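Local coordinates for protein caspase Nc subunit 1 (PDB 2FP3) that acts, as the caspase domain of the Drosophila initiator caspase Dronc, as a cysteine endopeptidase in the cascade that activates the caspases executing apoptosis, at residues A[257-262]-A[273-278]; A[122-127]-A[170-175]; A[65-70]-A[101-106]. The protein carries 2 engineered substitutions. All blocks are in the same frame, centred on the assembly; numbering follows the deposited sequence.

All three contacts belong to one caspase domain, built round a mixed, largely parallel sheet with helices on its two faces. They follow one another along the chain in the order interaction 3, interaction 2, interaction 1. Interaction 3 pairs strands 62-68 and 98-103 at the edge of the sheet. Interaction 2, its centre about 21 Å away, ties a short helix to a loop and touches interaction 3 where Tyr123 meets Phe101. Interaction 1 packs two helices across the chain's centre from interaction 3, their centres about 21 Å apart. The contacts thus sample the sheet edge, the approaches to its inner strands and a helical layer; the side chain of Ile69 in interaction 3 lies about 7 Å from that of His137, the probable catalytic histidine.

Interaction 1 (A[257-262]-A[273-278])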
loop_
_atom_site.group_PDB
_atom_site.type_symbol
_atom_site.label_atom_id
_atom_site.label_comp_id
_atom_site.label_asym_id
_atom_site.label_seq_id
_atom_site.Cartn_x
_atom_site.Cartn_y
_atom_site.Cartn_z
ATOM N N GLN A 257 -11.053 -0.236 -2.018
ATOM C CA GLN A 257 -11.870 -1.039 -2.916
ATOM C C GLN A 257 -11.697 -0.605 -4.362
ATOM O O GLN A 257 -11.484 -1.437 -5.249
ATOM C CB GLN A 257 -13.346 -0.957 -2.514
ATOM C CG GLN A 257 -13.629 -1.555 -1.140
ATOM C CD GLN A 257 -13.165 -2.999 -1.022
ATOM O OE1 GLN A 257 -12.481 -3.366 -0.063
ATOM N NE2 GLN A 257 -13.538 -3.824 -1.996
ATOM N N LYS A 258 -11.772 0.702 -4.594
ATOM C CA LYS A 258 -11.632 1.246 -5.934
ATOM C C LYS A 258 -10.241 0.918 -6.467
ATOM O O LYS A 258 -10.058 0.642 -7.660
ATOM C CB LYS A 258 -11.842 2.761 -5.907
ATOM C CG LYS A 258 -12.260 3.325 -7.249
ATOM C CD LYS A 258 -13.578 2.711 -7.714
ATOM C CE LYS A 258 -13.906 3.119 -9.145
ATOM N NZ LYS A 258 -15.195 2.557 -9.636
ATOM N N PHE A 259 -9.258 0.953 -5.570
ATOM C CA PHE A 259 -7.887 0.642 -5.943
ATOM C C PHE A 259 -7.782 -0.791 -6.458
ATOM O O PHE A 259 -7.225 -1.040 -7.531
ATOM C CB PHE A 259 -6.958 0.814 -4.744
ATOM C CG PHE A 259 -5.549 0.389 -5.015
ATOM C CD1 PHE A 259 -4.803 1.008 -6.017
ATOM C CD2 PHE A 259 -4.969 -0.643 -4.288
ATOM C CE1 PHE A 259 -3.500 0.603 -6.289
ATOM C CE2 PHE A 259 -3.662 -1.053 -4.555
ATOM C CZ PHE A 259 -2.931 -0.429 -5.556
ATOM N N CYS A 260 -8.317 -1.734 -5.687
ATOM C CA CYS A 260 -8.274 -3.131 -6.079
ATOM C C CYS A 260 -9.051 -3.349 -7.363
ATOM O O CYS A 260 -8.650 -4.161 -8.202
ATOM C CB CYS A 260 -8.839 -4.013 -4.971
ATOM S SG CYS A 260 -7.834 -4.029 -3.470
ATOM N N GLN A 261 -10.160 -2.628 -7.528
ATOM C CA GLN A 261 -10.947 -2.779 -8.747
ATOM C C GLN A 261 -10.115 -2.334 -9.939
ATOM O O GLN A 261 -9.988 -3.071 -10.921
ATOM C CB GLN A 261 -12.242 -1.955 -8.682
ATOM C CG GLN A 261 -13.119 -2.270 -7.477
ATOM C CD GLN A 261 -14.479 -1.577 -7.523
ATOM O OE1 GLN A 261 -14.576 -0.383 -7.821
ATOM N NE2 GLN A 261 -15.534 -2.327 -7.209
ATOM N N VAL A 262 -9.548 -1.130 -9.844
ATOM C CA VAL A 262 -8.721 -0.559 -10.912
ATOM C C VAL A 262 -7.485 -1.419 -11.170
ATOM O O VAL A 262 -7.056 -1.584 -12.312
ATOM C CB VAL A 262 -8.258 0.878 -10.556
ATOM C CG1 VAL A 262 -7.325 1.419 -11.648
ATOM C CG2 VAL A 262 -9.476 1.785 -10.380
ATOM N N GLU A 273 1.498 4.532 -11.222
ATOM C CA GLU A 273 1.096 5.926 -11.120
ATOM C C GLU A 273 -0.156 6.261 -11.915
ATOM O O GLU A 273 -0.945 7.117 -11.494
ATOM C CB GLU A 273 2.245 6.857 -11.493
ATOM C CG GLU A 273 3.270 6.948 -10.385
ATOM C CD GLU A 273 4.259 8.073 -10.581
ATOM O OE1 GLU A 273 3.876 9.245 -10.398
ATOM O OE2 GLU A 273 5.421 7.784 -10.913
ATOM N N ASP A 274 -0.352 5.583 -13.045
ATOM C CA ASP A 274 -1.554 5.810 -13.847
ATOM C C ASP A 274 -2.739 5.240 -13.072
ATOM O O ASP A 274 -3.811 5.844 -12.991
ATOM C CB ASP A 274 -1.441 5.105 -15.199
ATOM C CG ASP A 274 -0.906 6.007 -16.287
ATOM O OD1 ASP A 274 -0.217 6.997 -15.968
ATOM O OD2 ASP A 274 -1.167 5.720 -17.469
ATOM N N ILE A 275 -2.526 4.067 -12.491
ATOM C CA ILE A 275 -3.555 3.405 -11.718
ATOM C C ILE A 275 -3.969 4.245 -10.511
ATOM O O ILE A 275 -5.152 4.332 -10.200
ATOM C CB ILE A 275 -3.064 2.007 -11.280
ATOM C CG1 ILE A 275 -3.125 1.062 -12.492
ATOM C CG2 ILE A 275 -3.902 1.483 -10.120
ATOM C CD1 ILE A 275 -2.495 -0.308 -12.265
ATOM N N LEU A 276 -2.997 4.869 -9.842
ATOM C CA LEU A 276 -3.281 5.711 -8.677
ATOM C C LEU A 276 -4.086 6.935 -9.097
ATOM O O LEU A 276 -4.976 7.356 -8.376
ATOM C CB LEU A 276 -1.985 6.155 -7.975
ATOM C CG LEU A 276 -1.193 5.074 -7.233
ATOM C CD1 LEU A 276 0.085 5.650 -6.670
ATOM C CD2 LEU A 276 -2.033 4.488 -6.116
ATOM N N LYS A 277 -3.772 7.518 -10.250
ATOM C CA LYS A 277 -4.539 8.668 -10.717
ATOM C C LYS A 277 -5.957 8.189 -11.029
ATOM O O LYS A 277 -6.923 8.872 -10.698
ATOM C CB LYS A 277 -3.928 9.286 -11.970
ATOM C CG LYS A 277 -2.630 10.053 -11.747
ATOM C CD LYS A 277 -2.073 10.479 -13.099
ATOM C CE LYS A 277 -0.592 10.770 -13.059
ATOM N NZ LYS A 277 0.226 9.606 -12.708
ATOM N N LYS A 278 -6.073 7.014 -11.648
ATOM C CA LYS A 278 -7.382 6.440 -11.973
ATOM C C LYS A 278 -8.139 6.182 -10.679
ATOM O O LYS A 278 -9.329 6.447 -10.582
ATOM C CB LYS A 278 -7.239 5.114 -12.724
ATOM C CG LYS A 278 -8.000 5.038 -14.046
ATOM C CD LYS A 278 -9.502 5.203 -13.873
ATOM C CE LYS A 278 -10.196 5.277 -15.230
ATOM N NZ LYS A 278 -11.619 5.700 -15.124
#
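Phe259 opens the contact by reaching across to both Ile275 and Leu276. Its CG stands anti to the backbone N (chi1 175°), and the ring's CE1 does the touching, 4.0 Å from CG2 of Ile275 and 4.2 Å from CD2 of Leu276. The Phe259 and Ile275 side chains cross at about a right angle. Leu276 starts out pointing away from the other helix, and its CD2 methyl is the branch that meets the ring. One residue further on, Cys260 faces elsewhere and packs on Ser88, Leu89 and Leu92 of helix 82-95, while Leu276 rests on Leu234 and Cys236 of strand 233-237. Helices 251-266 and 272-284 are therefore neighbours in the helical layer on one face of the caspase sheet, with helix 82-95 continuing that layer beyond Cys260. Their short segments run roughly antiparallel, at 133°, with axes 9.5 Å apart at closest approach. At Val262 the backbones come closer, its CA lying 6.6 Å from that of Ile275. Val262 points toward the second helix and places CG1 3.7 Å from Ile275 CG2, the two side chains sliding past each other in opposite directions. The same CG1 meets CB of Lys278 at 3.8 Å. From there the lysine chain bends about its CB-CG bond (chi2 -61°) and leads away, and its NZ forms a salt bridge with Glu281.

Interaction 2 (A[122-127]-A[170-175])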
loop_
_atom_site.group_PDB
_atom_site.type_symbol
_atom_site.label_atom_id
_atom_site.label_comp_id
_atom_site.label_asym_id
_atom_site.label_seq_id
_atom_site.Cartn_x
_atom_site.Cartn_y
_atom_site.Cartn_z
ATOM N N SER A 122 14.662 -12.669 4.374
ATOM C CA SER A 122 15.289 -13.223 3.195
ATOM C C SER A 122 14.303 -12.955 2.056
ATOM O O SER A 122 14.705 -12.713 0.924
ATOM C CB SER A 122 15.503 -14.734 3.368
ATOM O OG SER A 122 14.276 -15.388 3.671
ATOM N N TYR A 123 13.010 -12.973 2.371
ATOM C CA TYR A 123 11.982 -12.743 1.350
ATOM C C TYR A 123 12.134 -11.407 0.640
ATOM O O TYR A 123 12.096 -11.333 -0.587
ATOM C CB TYR A 123 10.572 -12.813 1.954
ATOM C CG TYR A 123 10.181 -14.161 2.520
ATOM C CD1 TYR A 123 10.244 -14.409 3.896
ATOM C CD2 TYR A 123 9.731 -15.188 1.682
ATOM C CE1 TYR A 123 9.863 -15.648 4.427
ATOM C CE2 TYR A 123 9.347 -16.429 2.203
ATOM C CZ TYR A 123 9.417 -16.649 3.572
ATOM O OH TYR A 123 9.041 -17.865 4.087
ATOM N N VAL A 124 12.284 -10.346 1.420
ATOM C CA VAL A 124 12.433 -9.020 0.853
ATOM C C VAL A 124 13.799 -8.835 0.202
ATOM O O VAL A 124 13.948 -8.063 -0.745
ATOM C CB VAL A 124 12.224 -7.940 1.936
ATOM C CG1 VAL A 124 12.688 -6.594 1.419
ATOM C CG2 VAL A 124 10.745 -7.878 2.325
ATOM N N GLN A 125 14.796 -9.545 0.713
ATOM C CA GLN A 125 16.145 -9.439 0.180
ATOM C C GLN A 125 16.165 -9.717 -1.314
ATOM O O GLN A 125 16.890 -9.068 -2.067
ATOM C CB GLN A 125 17.075 -10.418 0.907
ATOM C CG GLN A 125 18.463 -10.535 0.309
ATOM C CD GLN A 125 19.405 -11.363 1.171
ATOM O OE1 GLN A 125 19.043 -12.441 1.655
ATOM N NE2 GLN A 125 20.622 -10.867 1.359
ATOM N N ASN A 126 15.347 -10.665 -1.750
ATOM C CA ASN A 126 15.325 -11.015 -3.157
ATOM C C ASN A 126 14.068 -10.618 -3.921
ATOM O O ASN A 126 13.932 -10.942 -5.105
ATOM C CB ASN A 126 15.567 -12.515 -3.292
ATOM C CG ASN A 126 16.875 -12.936 -2.651
ATOM O OD1 ASN A 126 17.924 -12.304 -2.871
ATOM N ND2 ASN A 126 16.828 -13.992 -1.854
ATOM N N THR A 127 13.154 -9.913 -3.260
ATOM C CA THR A 127 11.931 -9.528 -3.924
ATOM C C THR A 127 12.191 -8.388 -4.886
ATOM O O THR A 127 13.148 -7.620 -4.721
ATOM C CB THR A 127 10.832 -9.107 -2.918
ATOM O OG1 THR A 127 9.583 -9.032 -3.611
ATOM C CG2 THR A 127 11.144 -7.742 -2.286
ATOM N N PRO A 170 18.523 -1.933 3.531
ATOM C CA PRO A 170 19.526 -2.279 2.522
ATOM C C PRO A 170 18.895 -3.054 1.374
ATOM O O PRO A 170 19.209 -2.824 0.204
ATOM C CB PRO A 170 20.515 -3.141 3.297
ATOM C CG PRO A 170 20.348 -2.701 4.717
ATOM C CD PRO A 170 18.879 -2.495 4.849
ATOM N N TYR A 171 18.001 -3.974 1.726
ATOM C CA TYR A 171 17.334 -4.830 0.740
ATOM C C TYR A 171 16.376 -4.131 -0.220
ATOM O O TYR A 171 15.952 -4.740 -1.201
ATOM C CB TYR A 171 16.582 -5.966 1.451
ATOM C CG TYR A 171 17.463 -6.887 2.282
ATOM C CD1 TYR A 171 16.904 -7.818 3.154
ATOM C CD2 TYR A 171 18.852 -6.838 2.181
ATOM C CE1 TYR A 171 17.706 -8.679 3.905
ATOM C CE2 TYR A 171 19.662 -7.693 2.921
ATOM C CZ TYR A 171 19.088 -8.612 3.777
ATOM O OH TYR A 171 19.899 -9.476 4.475
ATOM N N LEU A 172 16.031 -2.869 0.046
ATOM C CA LEU A 172 15.104 -2.156 -0.829
ATOM C C LEU A 172 15.720 -1.010 -1.630
ATOM O O LEU A 172 15.021 -0.303 -2.365
ATOM C CB LEU A 172 13.902 -1.656 -0.021
ATOM C CG LEU A 172 13.012 -2.771 0.546
ATOM C CD1 LEU A 172 11.919 -2.163 1.399
ATOM C CD2 LEU A 172 12.404 -3.573 -0.581
ATOM N N VAL A 173 17.033 -0.836 -1.497
ATOM C CA VAL A 173 17.744 0.203 -2.230
ATOM C C VAL A 173 17.528 -0.032 -3.732
ATOM O O VAL A 173 17.744 -1.137 -4.235
ATOM C CB VAL A 173 19.243 0.162 -1.893
ATOM C CG1 VAL A 173 20.008 1.141 -2.759
ATOM C CG2 VAL A 173 19.444 0.485 -0.407
ATOM N N ASN A 174 17.076 1.006 -4.433
ATOM C CA ASN A 174 16.808 0.925 -5.868
ATOM C C ASN A 174 15.681 -0.027 -6.234
ATOM O O ASN A 174 15.604 -0.505 -7.363
ATOM C CB ASN A 174 18.063 0.525 -6.635
ATOM C CG ASN A 174 19.133 1.590 -6.575
ATOM O OD1 ASN A 174 20.234 1.348 -6.082
ATOM N ND2 ASN A 174 18.812 2.781 -7.069
ATOM N N LYS A 175 14.818 -0.326 -5.271
ATOM C CA LYS A 175 13.679 -1.194 -5.535
ATOM C C LYS A 175 12.408 -0.378 -5.349
ATOM O O LYS A 175 12.358 0.544 -4.545
ATOM C CB LYS A 175 13.652 -2.387 -4.573
ATOM C CG LYS A 175 14.662 -3.473 -4.873
ATOM C CD LYS A 175 14.462 -4.659 -3.939
ATOM C CE LYS A 175 15.548 -5.711 -4.106
ATOM N NZ LYS A 175 15.296 -6.862 -3.205
#
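Lys175 reaches across with its ammonium group to a cluster of carbonyl oxygens in 122-127. NZ bonds to Thr127 O at 2.7 Å, approaching in the plane of that carbonyl, and to Gln125 O at 2.9 Å, where it stands above the carbonyl plane. A weak bond to Val124 O joins these, and another weak one returns to Tyr171 O in the lysine's own segment. Near the C-terminal end of helix 122-126, then, four carbonyl oxygens, two of them held only weakly, surround the ammonium group, which would probably favour its protonated form. Beside it, CB of Gln125 lies over one face of the Tyr171 ring, 3.6 Å from its centroid, in a CH-pi contact; farther along, the glutamine amide stacks above the phenol end, the planes 24° apart. Val124 CG1 meets CD2 of Leu172 at 3.6 Å, the two side chains crossing at about a right angle. In the caspase fold the two segments precede strands 130-139 and 177-181, which pair in parallel, so the contact joins the approaches to adjacent strands. Lys175 ends a type II turn that starts at Leu172, closed by Lys175 N to Leu172 O at 2.9 Å; beyond CG the chain is fully extended, carrying NZ to the carbonyls. Leu172 O also accepts from Lys177 NZ, and the Leu172 side chain rests on Phe164. Val124 and Thr127 in turn sit against Val63 of strand 62-68.

Interaction 3 (A[65-70]-A[101-106]); sequences LMVNIM and FPYGNV
The Tyr103 ring has the carbonyl oxygen of Met66 at its edge, near the ring plane, while Leu65 comes in at a slant, its CD1 methyl 3.9 Å from Tyr103 CE1. Leu114 of helix 108-119 and Leu24 also touch this tyrosine. A second flat group, the Asn105 amide, turns OD1 to the backbone and accepts from Met70 N at 2.7 Å, the donor standing nearly along the C=O axis (163°). Tyr103 itself belongs to a parallel strand pair in which Met66 bonds to Phe101 and Tyr103, the residues on both sides of its partner Pro102. Met66 N gives to Phe101 O at 3.0 Å, and Met66 O takes the N-H of Tyr103 at 2.7 Å. That same oxygen meets CA of Pro102 in a CA-H...O contact of 3.3 Å. Asn68 N then bonds to Tyr103 O at 3.0 Å, close to straight (170°). Past this point the chains leave regular pairing: Asn68 O and Gly104 O are both acceptors, and the Asn105 side chain supplies the next link. On the face with Leu65 and Tyr103, Val67 CG1 packs 4.0 Å from CG2 of Val106. The two strands and helix 82-95 form a beta-alpha-beta unit of the caspase fold; the Met66 side chain packs against that helix, on Ser86, Leu89 and Ile90, and the Asn68 amide bonds to Ser86, Ala82 O and Arg79. Ile69 lies about 7 Å, side chain to side chain, from His137, the probable catalytic histidine. Asn105 OD1 accepts the successive N-H groups of Met70 and, weakly, Asp71, so a side-chain carbonyl takes over from the main chain just past the paired strands.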
loop_
_atom_site.group_PDB
_atom_site.type_symbol
_atom_site.label_atom_id
_atom_site.label_comp_id
_atom_site.label_asym_id
_atom_site.label_seq_id
_atom_site.Cartn_x
_atom_site.Cartn_y
_atom_site.Cartn_z
ATOM N N LEU A 65 3.182 -6.166 2.892
ATOM C CA LEU A 65 3.050 -6.168 4.342
ATOM C C LEU A 65 1.705 -5.498 4.559
ATOM O O LEU A 65 1.563 -4.299 4.310
ATOM C CB LEU A 65 4.149 -5.340 5.012
ATOM C CG LEU A 65 3.874 -5.063 6.501
ATOM C CD1 LEU A 65 3.812 -6.386 7.261
ATOM C CD2 LEU A 65 4.956 -4.162 7.079
ATOM N N MET A 66 0.711 -6.269 4.989
ATOM C CA MET A 66 -0.613 -5.711 5.213
ATOM C C MET A 66 -0.960 -5.693 6.689
ATOM O O MET A 66 -1.006 -6.736 7.331
ATOM C CB MET A 66 -1.672 -6.513 4.471
ATOM C CG MET A 66 -2.911 -5.699 4.172
ATOM S SD MET A 66 -4.427 -6.633 4.265
ATOM C CE MET A 66 -4.245 -7.733 2.904
ATOM N N VAL A 67 -1.200 -4.504 7.227
ATOM C CA VAL A 67 -1.553 -4.368 8.633
ATOM C C VAL A 67 -2.906 -3.656 8.763
ATOM O O VAL A 67 -3.015 -2.456 8.523
ATOM C CB VAL A 67 -0.466 -3.581 9.385
ATOM C CG1 VAL A 67 -0.908 -3.306 10.812
ATOM C CG2 VAL A 67 0.842 -4.362 9.364
ATOM N N ASN A 68 -3.936 -4.413 9.127
ATOM C CA ASN A 68 -5.282 -3.871 9.278
ATOM C C ASN A 68 -5.676 -3.836 10.761
ATOM O O ASN A 68 -6.101 -4.849 11.321
ATOM C CB ASN A 68 -6.278 -4.740 8.499
ATOM C CG ASN A 68 -7.547 -3.991 8.124
ATOM O OD1 ASN A 68 -7.812 -2.898 8.626
ATOM N ND2 ASN A 68 -8.344 -4.585 7.240
ATOM N N ILE A 69 -5.521 -2.675 11.390
ATOM C CA ILE A 69 -5.864 -2.497 12.803
ATOM C C ILE A 69 -7.347 -2.136 12.897
ATOM O O ILE A 69 -7.793 -1.168 12.279
ATOM C CB ILE A 69 -5.039 -1.353 13.430
ATOM C CG1 ILE A 69 -3.546 -1.620 13.227
ATOM C CG2 ILE A 69 -5.363 -1.217 14.907
ATOM C CD1 ILE A 69 -2.653 -0.521 13.752
ATOM N N MET A 70 -8.117 -2.895 13.667
ATOM C CA MET A 70 -9.539 -2.599 13.755
ATOM C C MET A 70 -10.149 -2.581 15.146
ATOM O O MET A 70 -11.367 -2.545 15.286
ATOM C CB MET A 70 -10.314 -3.563 12.861
ATOM C CG MET A 70 -9.991 -5.019 13.096
ATOM S SD MET A 70 -10.726 -6.038 11.815
ATOM C CE MET A 70 -12.435 -6.076 12.373
ATOM N N PHE A 101 2.297 -10.904 3.939
ATOM C CA PHE A 101 2.410 -10.984 5.399
ATOM C C PHE A 101 1.313 -10.088 5.985
ATOM O O PHE A 101 1.495 -8.879 6.158
ATOM C CB PHE A 101 3.794 -10.521 5.859
ATOM C CG PHE A 101 4.918 -11.348 5.308
ATOM C CD1 PHE A 101 5.714 -10.865 4.268
ATOM C CD2 PHE A 101 5.170 -12.627 5.811
ATOM C CE1 PHE A 101 6.745 -11.636 3.732
ATOM C CE2 PHE A 101 6.201 -13.414 5.282
ATOM C CZ PHE A 101 6.993 -12.913 4.235
ATOM N N PRO A 102 0.149 -10.684 6.290
ATOM C CA PRO A 102 -1.000 -9.966 6.842
ATOM C C PRO A 102 -1.108 -10.019 8.346
ATOM O O PRO A 102 -0.864 -11.055 8.949
ATOM C CB PRO A 102 -2.168 -10.669 6.176
ATOM C CG PRO A 102 -1.732 -12.113 6.281
ATOM C CD PRO A 102 -0.228 -12.072 5.950
ATOM N N TYR A 103 -1.490 -8.897 8.944
ATOM C CA TYR A 103 -1.664 -8.824 10.386
ATOM C C TYR A 103 -2.930 -8.065 10.766
ATOM O O TYR A 103 -3.449 -7.250 9.986
ATOM C CB TYR A 103 -0.459 -8.154 11.045
ATOM C CG TYR A 103 0.844 -8.894 10.829
ATOM C CD1 TYR A 103 1.530 -8.798 9.623
ATOM C CD2 TYR A 103 1.395 -9.680 11.839
ATOM C CE1 TYR A 103 2.739 -9.462 9.429
ATOM C CE2 TYR A 103 2.601 -10.348 11.655
ATOM C CZ TYR A 103 3.272 -10.232 10.447
ATOM O OH TYR A 103 4.487 -10.865 10.269
ATOM N N GLY A 104 -3.429 -8.360 11.967
ATOM C CA GLY A 104 -4.618 -7.696 12.478
ATOM C C GLY A 104 -4.228 -6.589 13.449
ATOM O O GLY A 104 -3.453 -5.690 13.102
ATOM N N ASN A 105 -4.745 -6.651 14.671
ATOM C CA ASN A 105 -4.426 -5.635 15.662
ATOM C C ASN A 105 -3.016 -5.781 16.235
ATOM O O ASN A 105 -2.602 -6.865 16.646
ATOM C CB ASN A 105 -5.445 -5.663 16.805
ATOM C CG ASN A 105 -6.856 -5.380 16.332
ATOM O OD1 ASN A 105 -7.090 -4.435 15.576
ATOM N ND2 ASN A 105 -7.807 -6.191 16.781
ATOM N N VAL A 106 -2.272 -4.684 16.251
ATOM C CA VAL A 106 -0.927 -4.695 16.800
ATOM C C VAL A 106 -0.665 -3.342 17.436
ATOM O O VAL A 106 -1.276 -2.343 17.055
ATOM C CB VAL A 106 0.158 -4.973 15.714
ATOM C CG1 VAL A 106 0.010 -6.379 15.179
ATOM C CG2 VAL A 106 0.053 -3.968 14.589
#